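Local coordinates for protein glucosamine--fructose-6-phosphate aminotransferase [isomerizing] (Francisella tularensis subsp. tularensis, PDB 3TBF) that probably converts fructose 6-phosphate to glucosamine 6-phosphate, this construct being the C-terminal part with two SIS domains, the sugar-isomerising portion of the glutamine-dependent enzyme, at residues Lys73-Ile76 with Glu77-Lys81; Asn186-Thr189 with Asp190-Ala194; Lys195-Glu198 with Glu199-Ile203; Phe334-Pro337 with Val338-Ile342. All coordinates share one frame; numbering follows the deposited sequence.

Contact 1 (Lys73-Ile76 with Glu77-Lys81); sequences KYWI and EKYAK
The carbonyl oxygen of Trp75 takes the shortest sound bond here, from the backbone N of Tyr79 to Trp75 O at 2.8 Å, with an N-H...O angle of 164°. The Tyr79 side chain brings its edge to the same oxygen: its CD2 lies 3.5 Å from Trp75 O, which sits near the ring plane. CG of Tyr79 stands anti to its own carbonyl carbon (chi1 -68°), a setting that lays the ring back along the helix beside Trp75. The two aromatic groups meet only loosely, Trp75 CD1 being 4.4 Å from Tyr79 CE2 in an oblique approach, and Phe334 lies against both rings. One face of the tyrosine ring carries CG of Lys78, 3.9 Å above the plane.

Lys73 and Glu77 run side by side from successive turns and point the same way. Their charges do not quite meet: Lys73 NZ is 4.5 Å from Glu77 OE2, beyond a salt bridge. Both ends look to Cys84 instead, Lys73 NZ bonding its O and Glu77 OE2 its N, while Glu77 OE1 pairs with Arg95 and accepts from Val98 N, both of the second subunit. These are the last two turns of helix 63-80 in a beta-alpha-beta unit, with a wider pi-type turn at 77-80 before Lys81 leaves with positive phi.

The buried Glu77 carboxylate thus has one oxygen on the next strand and the other on the dimer partner, surroundings that would probably favour its ionised form, with Lys73 adding a milder pull.

Contact 2 (Asn186-Thr189 with Asp190-Ala194); sequences NSLT and DQQIA
Gln192 reaches back from the first turn of its helix to Leu188 and Thr189. Its CB lies 3.5 Å from Thr189 O, and CG, anti to the residue's own carbonyl carbon (chi1 -67°), comes 3.4 Å from Thr189 OG1. The extended chain then carries CD past the threonine to OE1, which accepts from Thr189 N at 2.7 Å, the donor in the carbonyl plane and the N-H...O angle 167°. The same OE1 touches Leu188, 3.3 Å from its CA, and NE2 lies 4.0 Å from Leu188 CD2. In return Gln192 N donates to Thr189 OG1 at 3.0 Å. These reciprocal bonds make a capping box, with Thr189 as N-cap: side chain and backbone of each residue serve the other, and the amide of Gln192, which has no preceding turn to bond to, is satisfied.

Beside the box, Leu188 CB and Ile193 CD1 pack 3.8 Å apart. The loop itself begins where a Schellman motif, with Asn186 as its C-prime residue, ends the preceding helix. This corner therefore turns the chain from helix 165-184 into helix 190-201 near the surface, with Leu188 resting on Leu179 and Ala182 and Ile193 on Lys183.

Contact 3 (Lys195-Glu198 with Glu199-Ile203); sequences KYTE and ELKNI
Glu198 and Lys201 form a salt bridge one turn apart, Glu198 OE2 to Lys201 NZ at 2.8 Å, the amine meeting the syn side of that oxygen 24° out of the carboxylate plane. The glutamate gets there by folding: its chain bends at chi2 (-60°), whereas the lysine runs extended to it, their side chains crossing at a slant. Along the way Lys201 CD passes 3.7 Å from Glu198 OE2. Lys201 NZ has a second partner in Gly36 O.

Glu199 occupies another side of the helix. OE1 of Glu199 comes 3.8 Å from Tyr196 CD1, at the ring edge and near its plane, with ring and carboxylate planes 52° apart. A water donates to the same OE1 at 2.5 Å and accepts weakly from Lys195 NZ, so the lysine reaches this acid through solvent, its own NZ lying 5.4 Å from Glu199 OE1.

These side chains ride on the later turns of helix 190-201, which packs on helix 165-184 of the first SIS domain and meets the start of helix 335-355 of the second, so joining the two. Lys201 N bonds Thr197 O at 3.0 Å; toward Asn202 the pattern shifts to i+3, Asn202 N reaching Glu198 O weakly and also bonding Glu199 O, and Ile203 N bonding Leu200 O.

Farther out, Glu199 OE2 accepts from the backbone N atoms of Phe334 and Ser335. Thr197 OG1 bonds back to Ile193 O. Leu200 packs on Ala175, Ile176 and Leu179, and the Tyr196 ring meets that of Tyr79 edge-to-face.

Contact 4 (Phe334-Pro337 with Val338-Ile342); sequences FSAP and VVFTI
The opening turns of helix 335-355, in the second SIS domain, bring Pro337 and Thr341 together through a side-chain bond to the backbone. Thr341 OG1 donates to Pro337 O at 2.9 Å, lying in the carbonyl plane. The threonine hydroxyl stands anti to its own carbonyl carbon (chi1 -64°), which turns it back up the helix. Thr341 N is shared weakly between Pro337 O, at 3.4 Å, and Val338 O, so the hydroxyl gives the Pro337 carbonyl its shorter bond and keeps a buried polar group satisfied.

The backbone bonds just before it are shorter: Phe340 N to Ala336 O is 2.9 Å, and Val339 N donates to Ser335 O. The Phe340 ring approaches its acceptor obliquely, CD2 being 3.3 Å from Ala336 O; CD2 also lies 4.1 Å from Ala336 CB. One methyl of Val339, CG2, rests 3.4 Å from Ser335 O.

Pro337, lacking an amide hydrogen, fits in this first turn, where its N need not donate to a preceding residue.

Helices and loops pack round the segment, which is buried throughout. Ala336 and Phe340 touch Ala330 in a loop, Pro337 and Thr341 face Ile241 of helix 238-253, Val338 meets Thr168 of helix 165-184, and Val339 and Ile342 lie against Leu206 and Ala210 of helix 203-211.

Contact 4 is wholly buried, contacts 1 and 3 are partly so, and contact 2 lies at the surface. The chemistry follows: apolar packing with one side-chain hydroxyl bond across the segments of contact 4, a polar capping box in contact 2, and charged side chains in contacts 1 and 3, those of contact 1 turned partly to the second subunit. Contacts 2 and 3 share helix 190-201, its first turn and its later turns. Contact 1 touches all three others: Ala80 O meets Ser187 OG of contact 2, while aromatic contacts join it to contact 3 and, in the other SIS domain, to contact 4. Contacts 2 and 4 do not touch.

Contact 1 (Lys73-Ile76 with Glu77-Lys81)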
# COMPACT_ATOMS: atom_id res chain seq x y z
N LYS A 73 12.97 -2.38 -1.67
CA LYS A 73 12.95 -2.94 -0.34
C LYS A 73 13.18 -4.46 -0.46
O LYS A 73 13.86 -5.04 0.37
CB LYS A 73 11.64 -2.59 0.36
CG LYS A 73 11.20 -3.59 1.43
CD LYS A 73 9.93 -3.17 2.16
CE LYS A 73 9.78 -4.02 3.43
NZ LYS A 73 8.96 -3.39 4.43
N TYR A 74 12.63 -5.09 -1.49
CA TYR A 74 12.77 -6.53 -1.62
C TYR A 74 14.27 -6.83 -1.74
O TYR A 74 14.78 -7.75 -1.09
CB TYR A 74 12.01 -7.05 -2.84
CG TYR A 74 10.52 -7.13 -2.65
CD1 TYR A 74 9.73 -6.00 -2.73
CD2 TYR A 74 9.87 -8.34 -2.42
CE1 TYR A 74 8.31 -6.05 -2.55
CE2 TYR A 74 8.46 -8.41 -2.25
CZ TYR A 74 7.69 -7.24 -2.31
OH TYR A 74 6.30 -7.28 -2.14
N TRP A 75 14.97 -6.02 -2.56
CA TRP A 75 16.40 -6.24 -2.87
C TRP A 75 17.23 -5.98 -1.61
O TRP A 75 18.11 -6.75 -1.29
CB TRP A 75 16.90 -5.27 -3.95
CG TRP A 75 16.37 -5.46 -5.29
CD1 TRP A 75 15.97 -6.63 -5.85
CD2 TRP A 75 16.26 -4.46 -6.31
NE1 TRP A 75 15.60 -6.42 -7.16
CE2 TRP A 75 15.78 -5.10 -7.48
CE3 TRP A 75 16.51 -3.10 -6.36
CZ2 TRP A 75 15.54 -4.42 -8.68
CZ3 TRP A 75 16.28 -2.41 -7.57
CH2 TRP A 75 15.80 -3.09 -8.71
N ILE A 76 16.93 -4.89 -0.93
CA ILE A 76 17.70 -4.49 0.23
C ILE A 76 17.66 -5.50 1.36
O ILE A 76 18.68 -5.83 1.94
CB ILE A 76 17.29 -3.15 0.79
CG1 ILE A 76 17.67 -2.04 -0.20
CG2 ILE A 76 18.02 -2.92 2.09
CD1 ILE A 76 17.02 -0.74 0.04
N GLU A 77 16.47 -5.96 1.68
CA GLU A 77 16.30 -6.97 2.69
C GLU A 77 16.93 -8.30 2.30
O GLU A 77 17.63 -8.89 3.10
CB GLU A 77 14.81 -7.10 3.01
CG GLU A 77 14.30 -5.82 3.70
CD GLU A 77 13.25 -6.03 4.82
OE1 GLU A 77 12.73 -7.18 4.97
OE2 GLU A 77 12.99 -5.01 5.54
N LYS A 78 16.72 -8.73 1.07
CA LYS A 78 17.18 -10.01 0.63
C LYS A 78 18.69 -10.09 0.42
O LYS A 78 19.29 -11.06 0.84
CB LYS A 78 16.50 -10.38 -0.71
CG LYS A 78 17.02 -11.65 -1.35
CD LYS A 78 16.08 -12.17 -2.48
CE LYS A 78 16.68 -13.41 -3.11
NZ LYS A 78 15.84 -13.94 -4.22
N TYR A 79 19.28 -9.09 -0.25
CA TYR A 79 20.68 -9.09 -0.61
C TYR A 79 21.58 -8.37 0.36
O TYR A 79 22.61 -8.89 0.71
CB TYR A 79 20.89 -8.51 -2.01
CG TYR A 79 20.33 -9.38 -3.09
CD1 TYR A 79 21.03 -10.49 -3.56
CD2 TYR A 79 19.10 -9.13 -3.64
CE1 TYR A 79 20.51 -11.32 -4.57
CE2 TYR A 79 18.57 -9.95 -4.63
CZ TYR A 79 19.28 -11.03 -5.10
OH TYR A 79 18.73 -11.79 -6.09
N ALA A 80 21.24 -7.16 0.77
CA ALA A 80 22.03 -6.45 1.80
C ALA A 80 21.72 -6.86 3.23
O ALA A 80 22.46 -6.52 4.13
CB ALA A 80 21.86 -4.98 1.66
N LYS A 81 20.58 -7.51 3.43
CA LYS A 81 20.11 -7.88 4.75
C LYS A 81 20.02 -6.74 5.75
O LYS A 81 20.26 -6.91 6.94
CB LYS A 81 20.98 -8.98 5.32
CG LYS A 81 21.24 -10.06 4.32
CD LYS A 81 20.88 -11.41 4.79
CE LYS A 81 20.51 -12.27 3.58
NZ LYS A 81 19.03 -12.69 3.49

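Contact 2 (Asn186-Thr189 with Asp190-Ala194)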
# COMPACT_ATOMS: atom_id res chain seq x y z
N ASN A 186 29.27 -7.02 4.52
CA ASN A 186 29.61 -8.44 4.34
C ASN A 186 28.42 -9.35 4.16
O ASN A 186 28.52 -10.51 4.43
CB ASN A 186 30.48 -8.90 5.52
CG ASN A 186 31.76 -8.06 5.64
OD1 ASN A 186 31.99 -7.39 6.66
ND2 ASN A 186 32.56 -8.04 4.57
N SER A 187 27.32 -8.82 3.64
CA SER A 187 26.11 -9.63 3.43
C SER A 187 26.28 -10.54 2.22
O SER A 187 25.55 -11.53 2.09
CB SER A 187 24.89 -8.73 3.23
OG SER A 187 24.92 -7.61 4.12
N LEU A 188 27.23 -10.21 1.33
CA LEU A 188 27.49 -11.00 0.12
C LEU A 188 28.99 -11.25 -0.12
O LEU A 188 29.83 -10.43 0.25
CB LEU A 188 26.92 -10.29 -1.13
CG LEU A 188 25.38 -10.16 -1.24
CD1 LEU A 188 25.00 -9.36 -2.52
CD2 LEU A 188 24.68 -11.50 -1.20
N THR A 189 29.32 -12.39 -0.75
CA THR A 189 30.74 -12.65 -1.08
C THR A 189 31.17 -11.82 -2.29
O THR A 189 30.34 -11.40 -3.06
CB THR A 189 31.02 -14.12 -1.45
OG1 THR A 189 30.48 -14.40 -2.75
CG2 THR A 189 30.44 -15.04 -0.42
N ASP A 190 32.46 -11.61 -2.46
CA ASP A 190 32.93 -10.74 -3.52
C ASP A 190 32.49 -11.35 -4.86
O ASP A 190 32.20 -10.67 -5.81
CB ASP A 190 34.45 -10.53 -3.41
CG ASP A 190 34.86 -9.59 -2.22
OD1 ASP A 190 34.01 -8.89 -1.62
OD2 ASP A 190 36.07 -9.55 -1.88
N GLN A 191 32.36 -12.65 -4.89
CA GLN A 191 31.95 -13.35 -6.10
C GLN A 191 30.46 -13.20 -6.42
O GLN A 191 30.06 -13.10 -7.60
CB GLN A 191 32.35 -14.79 -5.95
CG GLN A 191 32.25 -15.64 -7.17
CD GLN A 191 32.95 -17.04 -6.97
OE1 GLN A 191 32.33 -18.11 -7.16
NE2 GLN A 191 34.24 -17.02 -6.56
N GLN A 192 29.62 -13.17 -5.39
CA GLN A 192 28.23 -12.79 -5.60
C GLN A 192 28.09 -11.33 -6.06
O GLN A 192 27.35 -11.03 -7.00
CB GLN A 192 27.45 -12.98 -4.31
CG GLN A 192 27.30 -14.39 -3.90
CD GLN A 192 26.73 -14.49 -2.51
OE1 GLN A 192 27.24 -13.88 -1.56
NE2 GLN A 192 25.65 -15.21 -2.40
N ILE A 193 28.78 -10.41 -5.39
CA ILE A 193 28.77 -9.03 -5.79
C ILE A 193 29.08 -8.96 -7.28
O ILE A 193 28.37 -8.32 -8.05
CB ILE A 193 29.80 -8.23 -5.00
CG1 ILE A 193 29.45 -8.28 -3.51
CG2 ILE A 193 29.91 -6.77 -5.51
CD1 ILE A 193 28.35 -7.48 -3.18
N ALA A 194 30.11 -9.67 -7.70
CA ALA A 194 30.54 -9.65 -9.10
C ALA A 194 29.47 -10.21 -10.05
O ALA A 194 29.26 -9.70 -11.12
CB ALA A 194 31.81 -10.39 -9.25

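Contact 3 (Lys195-Glu198 with Glu199-Ile203)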
# COMPACT_ATOMS: atom_id res chain seq x y z
N LYS A 195 28.78 -11.26 -9.63
CA LYS A 195 27.75 -11.90 -10.45
C LYS A 195 26.54 -10.97 -10.62
O LYS A 195 25.98 -10.82 -11.72
CB LYS A 195 27.36 -13.21 -9.78
CG LYS A 195 26.08 -13.84 -10.23
CD LYS A 195 25.96 -15.18 -9.56
CE LYS A 195 24.56 -15.48 -9.04
NZ LYS A 195 23.58 -15.50 -10.19
N TYR A 196 26.13 -10.34 -9.53
CA TYR A 196 25.02 -9.40 -9.59
C TYR A 196 25.39 -8.08 -10.28
O TYR A 196 24.55 -7.50 -10.97
CB TYR A 196 24.46 -9.17 -8.20
CG TYR A 196 24.04 -10.44 -7.54
CD1 TYR A 196 23.21 -11.34 -8.20
CD2 TYR A 196 24.48 -10.78 -6.28
CE1 TYR A 196 22.82 -12.51 -7.62
CE2 TYR A 196 24.10 -11.97 -5.69
CZ TYR A 196 23.27 -12.82 -6.37
OH TYR A 196 22.88 -14.01 -5.84
N THR A 197 26.64 -7.64 -10.16
CA THR A 197 27.09 -6.51 -10.93
C THR A 197 26.98 -6.81 -12.44
O THR A 197 26.53 -5.94 -13.20
CB THR A 197 28.53 -6.10 -10.59
OG1 THR A 197 28.64 -5.87 -9.19
CG2 THR A 197 28.89 -4.80 -11.27
N GLU A 198 27.36 -8.01 -12.87
CA GLU A 198 27.23 -8.40 -14.28
C GLU A 198 25.79 -8.43 -14.71
O GLU A 198 25.48 -8.10 -15.83
CB GLU A 198 27.90 -9.75 -14.62
CG GLU A 198 29.46 -9.69 -14.56
CD GLU A 198 30.13 -8.64 -15.56
OE1 GLU A 198 30.04 -8.85 -16.81
OE2 GLU A 198 30.78 -7.64 -15.11
N GLU A 199 24.90 -8.86 -13.83
CA GLU A 199 23.51 -8.84 -14.15
C GLU A 199 23.00 -7.40 -14.39
O GLU A 199 22.18 -7.18 -15.27
CB GLU A 199 22.72 -9.55 -13.03
CG GLU A 199 21.24 -9.33 -13.11
CD GLU A 199 20.42 -10.18 -12.08
OE1 GLU A 199 20.99 -10.88 -11.19
OE2 GLU A 199 19.17 -10.09 -12.19
N LEU A 200 23.46 -6.43 -13.61
CA LEU A 200 23.07 -5.03 -13.82
C LEU A 200 23.60 -4.59 -15.18
O LEU A 200 22.89 -3.97 -15.94
CB LEU A 200 23.60 -4.10 -12.72
CG LEU A 200 23.03 -4.29 -11.31
CD1 LEU A 200 23.50 -3.18 -10.30
CD2 LEU A 200 21.47 -4.42 -11.28
N LYS A 201 24.84 -4.94 -15.52
CA LYS A 201 25.36 -4.56 -16.85
C LYS A 201 24.57 -5.14 -18.05
O LYS A 201 24.53 -4.55 -19.14
CB LYS A 201 26.80 -4.92 -16.98
CG LYS A 201 27.67 -4.13 -16.09
CD LYS A 201 29.08 -4.55 -16.35
CE LYS A 201 30.05 -3.95 -15.39
NZ LYS A 201 31.25 -4.85 -15.34
N ASN A 202 23.90 -6.26 -17.82
CA ASN A 202 23.22 -6.95 -18.89
C ASN A 202 21.86 -6.35 -19.11
O ASN A 202 21.18 -6.74 -20.05
CB ASN A 202 23.07 -8.44 -18.58
CG ASN A 202 24.42 -9.19 -18.53
OD1 ASN A 202 25.46 -8.73 -19.06
ND2 ASN A 202 24.41 -10.34 -17.87
N ILE A 203 21.43 -5.43 -18.25
CA ILE A 203 20.13 -4.84 -18.41
C ILE A 203 19.92 -4.13 -19.75
O ILE A 203 18.82 -4.13 -20.31
CB ILE A 203 19.75 -3.84 -17.24
CG1 ILE A 203 19.58 -4.61 -15.92
CG2 ILE A 203 18.43 -3.17 -17.56
CD1 ILE A 203 19.25 -3.76 -14.67
O HOH W 1 22.12 -12.99 -11.75

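Contact 4 (Phe334-Pro337 with Val338-Ile342)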
# COMPACT_ATOMS: atom_id res chain seq x y z
N PHE A 334 17.49 -8.62 -10.31
CA PHE A 334 17.87 -7.24 -10.43
C PHE A 334 17.39 -6.69 -11.77
O PHE A 334 16.85 -5.56 -11.84
CB PHE A 334 19.35 -7.04 -10.21
CG PHE A 334 19.76 -7.11 -8.79
CD1 PHE A 334 19.43 -6.12 -7.91
CD2 PHE A 334 20.52 -8.15 -8.32
CE1 PHE A 334 19.84 -6.17 -6.56
CE2 PHE A 334 20.95 -8.18 -7.01
CZ PHE A 334 20.60 -7.17 -6.13
N SER A 335 17.51 -7.49 -12.82
CA SER A 335 17.16 -7.01 -14.13
C SER A 335 15.69 -7.06 -14.42
O SER A 335 15.16 -6.15 -15.04
CB SER A 335 17.96 -7.78 -15.23
OG SER A 335 17.70 -9.17 -15.27
N ALA A 336 15.00 -8.08 -13.96
CA ALA A 336 13.65 -8.34 -14.43
C ALA A 336 12.69 -7.25 -14.05
O ALA A 336 11.85 -6.87 -14.85
CB ALA A 336 13.13 -9.74 -14.01
N PRO A 337 12.81 -6.69 -12.85
CA PRO A 337 11.88 -5.59 -12.55
C PRO A 337 11.95 -4.40 -13.50
O PRO A 337 10.93 -3.80 -13.86
CB PRO A 337 12.31 -5.16 -11.14
CG PRO A 337 12.83 -6.50 -10.54
CD PRO A 337 13.63 -7.07 -11.69
N VAL A 338 13.16 -4.04 -13.90
CA VAL A 338 13.37 -3.01 -14.90
C VAL A 338 12.85 -3.46 -16.28
O VAL A 338 12.12 -2.74 -16.92
CB VAL A 338 14.87 -2.65 -15.03
CG1 VAL A 338 15.04 -1.57 -16.10
CG2 VAL A 338 15.46 -2.24 -13.70
N VAL A 339 13.23 -4.66 -16.72
CA VAL A 339 12.84 -5.12 -18.06
C VAL A 339 11.31 -5.20 -18.22
O VAL A 339 10.74 -4.72 -19.20
CB VAL A 339 13.51 -6.41 -18.42
CG1 VAL A 339 13.05 -6.92 -19.85
CG2 VAL A 339 15.05 -6.23 -18.42
N PHE A 340 10.63 -5.67 -17.19
CA PHE A 340 9.21 -5.88 -17.33
C PHE A 340 8.49 -4.55 -17.29
O PHE A 340 7.32 -4.52 -17.68
CB PHE A 340 8.69 -6.78 -16.25
CG PHE A 340 8.81 -8.20 -16.58
CD1 PHE A 340 8.14 -8.72 -17.69
CD2 PHE A 340 9.52 -9.06 -15.77
CE1 PHE A 340 8.21 -10.05 -17.99
CE2 PHE A 340 9.60 -10.37 -16.07
CZ PHE A 340 8.95 -10.89 -17.19
N THR A 341 9.14 -3.48 -16.78
CA THR A 341 8.54 -2.15 -16.79
C THR A 341 8.31 -1.61 -18.19
O THR A 341 7.30 -0.96 -18.44
CB THR A 341 9.39 -1.11 -16.00
OG1 THR A 341 9.42 -1.49 -14.63
CG2 THR A 341 8.75 0.24 -15.97
N ILE A 342 9.20 -1.94 -19.12
CA ILE A 342 9.17 -1.36 -20.43
C ILE A 342 7.85 -1.62 -21.20
O ILE A 342 7.28 -0.71 -21.75
CB ILE A 342 10.37 -1.83 -21.24
CG1 ILE A 342 11.73 -1.56 -20.55
CG2 ILE A 342 10.35 -1.20 -22.60
CD1 ILE A 342 12.01 -0.18 -19.94